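Local coordinates for protein pertussis toxin-like subunit ArtA (Escherichia coli, PDB 4Z9D) that probably transfers ADP-ribose from NAD to trimeric G proteins, as the enzymatic A subunit of a pertussis-like AB5 toxin, at residues Pro15-Ile18 and Phe19-Phe23; Pro90-Pro93 and Ser94-Leu98. The protein carries 2 engineered substitutions. All blocks are in the same frame, centred on the assembly; numbering follows the deposited sequence.

Both contacts are local, each within one continuous stretch of the ADP-ribosyltransferase fold, and they come in series along the chain. Contact 1 covers helix 15-21, which follows strand 6-11, and its exit into the short strand 23-24. Contact 2 covers the start of helix 92-100, entered directly from strand 88-90. Their centres are about 29 Å apart, on opposite sides of the chain's centre, and their nearest atoms stay about 16 Å from each other. The bound NAD is about 6 Å from the side chain of Glu17 and about 8 Å from that of Ile91. The two helices thus pack on different parts of the fold, contact 1 on the four-stranded sheet and contact 2 beside the three-stranded one.

Contact 1. Residues Pro15-Ile18 and Phe19-Phe23; sequences PEEI and FRDGF
Pro15 and Phe19 meet one turn apart on helix 15-21, a short helix of the ADP-ribosyltransferase fold that packs against the four-stranded antiparallel sheet. The Phe19 side chain runs back along the helix. Phe19 CB lies 3.0 Å from Pro15 O, and CG, held beside the backbone N by chi1 of -75°, keeps close to the same carbonyl. Farther out, Phe19 CE1 comes within 3.5 Å of Pro15 CB, and CZ follows close behind. Pro15 CB thus sits over one ring face, 17° off the ring normal, in a CH-pi contact. Pro15 also meets Tyr78 and Tyr80 of strand 77-83, and Phe19 reaches Ile130 and Ala133 of strand 130-139, so the pair is part of the helix-sheet interface.

At the other end Gly22 leaves the helix with positive phi, its N bonded to Ile18 O at 2.7 Å. The chain then turns into strand 23-24, bringing Phe23 back beside Ile18. The methyl CG2 of Ile18 lies over a face of the Phe23 ring, 3.5 Å from Phe23 CZ, while CD1 approaches Gly22 O. Tyr80 meets the Phe23 ring edge-to-face, and Arg9 makes a cation-pi contact with it.

The outer side is polar. Arg20, bent at chi2 and chi3, lays a guanidinium face over Glu16 O, and its NH2 forms a salt bridge with Asp21 OD2. The like-charged carboxylates of Glu17 and Asp21 are joined by one water, which donates to Glu17 OE2 at 2.6 Å and to Asp21 OD2 at 2.8 Å.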
loop_
_atom_site.group_PDB
_atom_site.type_symbol
_atom_site.label_atom_id
_atom_site.label_comp_id
_atom_site.label_asym_id
_atom_site.label_seq_id
_atom_site.Cartn_x
_atom_site.Cartn_y
_atom_site.Cartn_z
ATOM N N PRO A 15 -15.233 0.554 4.412
ATOM C CA PRO A 15 -15.536 1.145 3.103
ATOM C C PRO A 15 -16.329 2.436 3.224
ATOM O O PRO A 15 -16.153 3.348 2.419
ATOM C CB PRO A 15 -16.359 0.056 2.404
ATOM C CG PRO A 15 -15.911 -1.208 3.025
ATOM C CD PRO A 15 -15.550 -0.887 4.450
ATOM N N GLU A 16 -17.199 2.520 4.220
ATOM C CA GLU A 16 -18.023 3.705 4.356
ATOM C C GLU A 16 -17.183 4.964 4.517
ATOM O O GLU A 16 -17.466 5.995 3.902
ATOM C CB GLU A 16 -18.959 3.542 5.553
ATOM C CG GLU A 16 -19.852 4.722 5.783
ATOM C CD GLU A 16 -20.819 4.963 4.656
ATOM O OE1 GLU A 16 -21.042 4.047 3.829
ATOM O OE2 GLU A 16 -21.331 6.101 4.589
ATOM N N GLU A 17 -16.110 4.853 5.288
ATOM C CA GLU A 17 -15.160 5.945 5.430
ATOM C C GLU A 17 -14.271 6.080 4.192
ATOM O O GLU A 17 -14.102 7.168 3.632
ATOM C CB GLU A 17 -14.304 5.732 6.676
ATOM C CG GLU A 17 -13.290 6.828 6.908
ATOM C CD GLU A 17 -12.320 6.491 8.012
ATOM O OE1 GLU A 17 -12.596 5.534 8.765
ATOM O OE2 GLU A 17 -11.296 7.200 8.147
ATOM N N ILE A 18 -13.689 4.953 3.792
ATOM C CA ILE A 18 -12.687 4.926 2.739
ATOM C C ILE A 18 -13.260 5.217 1.347
ATOM O O ILE A 18 -12.632 5.928 0.571
ATOM C CB ILE A 18 -11.939 3.575 2.763
ATOM C CG1 ILE A 18 -11.214 3.406 4.108
ATOM C CG2 ILE A 18 -10.949 3.478 1.631
ATOM C CD1 ILE A 18 -10.255 4.579 4.446
ATOM N N PHE A 19 -14.448 4.712 1.029
ATOM C CA PHE A 19 -15.032 4.992 -0.286
ATOM C C PHE A 19 -15.304 6.482 -0.441
ATOM O O PHE A 19 -15.215 7.043 -1.542
ATOM C CB PHE A 19 -16.341 4.236 -0.485
ATOM C CG PHE A 19 -16.174 2.765 -0.751
ATOM C CD1 PHE A 19 -17.284 1.939 -0.764
ATOM C CD2 PHE A 19 -14.919 2.202 -0.967
ATOM C CE1 PHE A 19 -17.158 0.583 -0.994
ATOM C CE2 PHE A 19 -14.791 0.846 -1.215
ATOM C CZ PHE A 19 -15.916 0.036 -1.221
ATOM N N ARG A 20 -15.591 7.120 0.689
ATOM C CA ARG A 20 -15.969 8.522 0.706
ATOM C C ARG A 20 -14.705 9.370 0.679
ATOM O O ARG A 20 -14.566 10.271 -0.147
ATOM C CB ARG A 20 -16.779 8.848 1.965
ATOM C CG ARG A 20 -17.194 10.310 2.081
ATOM C CD ARG A 20 -17.151 10.767 3.528
ATOM N NE ARG A 20 -17.953 9.972 4.437
ATOM C CZ ARG A 20 -17.560 9.670 5.670
ATOM N NH1 ARG A 20 -18.330 8.934 6.460
ATOM N NH2 ARG A 20 -16.366 10.061 6.093
ATOM N N ASP A 21 -13.785 9.055 1.586
ATOM C CA ASP A 21 -12.612 9.894 1.845
ATOM C C ASP A 21 -11.339 9.495 1.115
ATOM O O ASP A 21 -10.419 10.304 0.984
ATOM C CB ASP A 21 -12.313 9.900 3.344
ATOM C CG ASP A 21 -13.441 10.483 4.158
ATOM O OD1 ASP A 21 -14.263 11.200 3.569
ATOM O OD2 ASP A 21 -13.516 10.209 5.376
ATOM N N GLY A 22 -11.280 8.257 0.635
ATOM C CA GLY A 22 -10.044 7.749 0.073
ATOM C C GLY A 22 -9.014 7.530 1.165
ATOM O O GLY A 22 -9.358 7.475 2.350
ATOM N N PHE A 23 -7.756 7.371 0.767
ATOM C CA PHE A 23 -6.655 7.237 1.713
ATOM C C PHE A 23 -5.822 8.502 1.754
ATOM O O PHE A 23 -5.661 9.161 0.730
ATOM C CB PHE A 23 -5.754 6.047 1.347
ATOM C CG PHE A 23 -6.451 4.707 1.377
ATOM C CD1 PHE A 23 -6.699 4.072 2.584
ATOM C CD2 PHE A 23 -6.788 4.049 0.199
ATOM C CE1 PHE A 23 -7.318 2.823 2.623
ATOM C CE2 PHE A 23 -7.401 2.788 0.234
ATOM C CZ PHE A 23 -7.660 2.180 1.444
HETATM O O HOH W 1 -11.167 9.148 6.413
#

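Contact 2. Residues Pro90-Pro93 and Ser94-Leu98; sequences PIQP and SVNYL
The first turn of helix 92-100, where the chain leaves strand 88-90, links Ile91 to Val95 through the Ile91 carbonyl. Ile91 O accepts a bond from Val95 N at 2.9 Å and a weak one from Ser94 N. Val95 CG2, placed beside its own backbone N, comes within 3.5 Å of Ile91 O, so the methyl lies against the bonded oxygen.

On the exposed side, Gln92 and Asn96 run side by side in the same direction. With chi1 of -70°, Asn96 CG leans back to 3.3 Å from Gln92 O, the oxygen that accepts the bond from Asn96 N. Pro93 O accepts a bond from Tyr97 N at 3.0 Å, and Tyr97 CB rests against the same oxygen.

A water bridges the entry to the helix. It donates to Pro90 O at 2.6 Å and accepts from Ser94 OG at 2.7 Å, while that hydroxyl is also bonded to Ile168 N. Ile91 meets Val120 of strand 118-122 and Leu36 of helix 32-37. Pro93, whose N has no hydrogen to give, is at home in the first turn of an alpha-helix, here following an edge strand.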
loop_
_atom_site.group_PDB
_atom_site.type_symbol
_atom_site.label_atom_id
_atom_site.label_comp_id
_atom_site.label_asym_id
_atom_site.label_seq_id
_atom_site.Cartn_x
_atom_site.Cartn_y
_atom_site.Cartn_z
ATOM N N PRO A 90 5.980 2.622 -8.703
ATOM C CA PRO A 90 6.716 1.418 -8.307
ATOM C C PRO A 90 8.007 1.842 -7.608
ATOM O O PRO A 90 8.584 2.860 -7.997
ATOM C CB PRO A 90 7.008 0.715 -9.641
ATOM C CG PRO A 90 6.083 1.355 -10.636
ATOM C CD PRO A 90 5.905 2.769 -10.160
ATOM N N ILE A 91 8.476 1.098 -6.611
ATOM C CA ILE A 91 9.589 1.618 -5.819
ATOM C C ILE A 91 10.965 1.449 -6.476
ATOM O O ILE A 91 11.903 2.160 -6.140
ATOM C CB ILE A 91 9.638 0.971 -4.411
ATOM C CG1 ILE A 91 9.853 -0.535 -4.487
ATOM C CG2 ILE A 91 8.367 1.292 -3.624
ATOM C CD1 ILE A 91 9.988 -1.170 -3.124
ATOM N N GLN A 92 11.085 0.542 -7.435
ATOM C CA GLN A 92 12.401 0.175 -7.953
ATOM C C GLN A 92 13.225 1.331 -8.573
ATOM O O GLN A 92 14.417 1.438 -8.293
ATOM C CB GLN A 92 12.239 -0.961 -8.971
ATOM C CG GLN A 92 13.531 -1.521 -9.513
ATOM C CD GLN A 92 13.283 -2.700 -10.448
ATOM O OE1 GLN A 92 13.165 -3.842 -10.003
ATOM N NE2 GLN A 92 13.202 -2.424 -11.750
ATOM N N PRO A 93 12.616 2.189 -9.424
ATOM C CA PRO A 93 13.416 3.294 -9.966
ATOM C C PRO A 93 13.953 4.214 -8.878
ATOM O O PRO A 93 15.051 4.779 -9.006
ATOM C CB PRO A 93 12.425 4.043 -10.865
ATOM C CG PRO A 93 11.437 2.987 -11.264
ATOM C CD PRO A 93 11.274 2.147 -10.036
ATOM N N SER A 94 13.178 4.376 -7.814
ATOM C CA SER A 94 13.617 5.243 -6.723
ATOM C C SER A 94 14.704 4.564 -5.907
ATOM O O SER A 94 15.670 5.211 -5.493
ATOM C CB SER A 94 12.445 5.641 -5.834
ATOM O OG SER A 94 11.566 6.503 -6.538
ATOM N N VAL A 95 14.563 3.262 -5.690
ATOM C CA VAL A 95 15.589 2.508 -4.970
ATOM C C VAL A 95 16.905 2.555 -5.759
ATOM O O VAL A 95 17.980 2.715 -5.179
ATOM C CB VAL A 95 15.141 1.050 -4.717
ATOM C CG1 VAL A 95 16.325 0.170 -4.335
ATOM C CG2 VAL A 95 14.054 1.008 -3.628
ATOM N N ASN A 96 16.814 2.435 -7.080
ATOM C CA ASN A 96 17.996 2.558 -7.935
ATOM C C ASN A 96 18.619 3.954 -7.857
ATOM O O ASN A 96 19.838 4.101 -7.850
ATOM C CB ASN A 96 17.662 2.221 -9.386
ATOM C CG ASN A 96 17.372 0.743 -9.592
ATOM O OD1 ASN A 96 17.592 -0.080 -8.697
ATOM N ND2 ASN A 96 16.889 0.394 -10.785
ATOM N N TYR A 97 17.779 4.981 -7.867
ATOM C CA TYR A 97 18.261 6.347 -7.725
ATOM C C TYR A 97 18.944 6.599 -6.378
ATOM O O TYR A 97 20.031 7.162 -6.327
ATOM C CB TYR A 97 17.108 7.322 -7.931
ATOM C CG TYR A 97 17.464 8.764 -7.647
ATOM C CD1 TYR A 97 18.167 9.513 -8.575
ATOM C CD2 TYR A 97 17.046 9.390 -6.473
ATOM C CE1 TYR A 97 18.484 10.853 -8.333
ATOM C CE2 TYR A 97 17.342 10.729 -6.223
ATOM C CZ TYR A 97 18.070 11.451 -7.160
ATOM O OH TYR A 97 18.381 12.773 -6.936
ATOM N N LEU A 98 18.313 6.186 -5.287
ATOM C CA LEU A 98 18.917 6.345 -3.959
ATOM C C LEU A 98 20.266 5.623 -3.881
ATOM O O LEU A 98 21.214 6.105 -3.261
ATOM C CB LEU A 98 17.978 5.817 -2.873
ATOM C CG LEU A 98 16.733 6.691 -2.728
ATOM C CD1 LEU A 98 15.666 6.022 -1.861
ATOM C CD2 LEU A 98 17.110 8.052 -2.154
HETATM O O HOH W 2 10.047 5.049 -8.271
#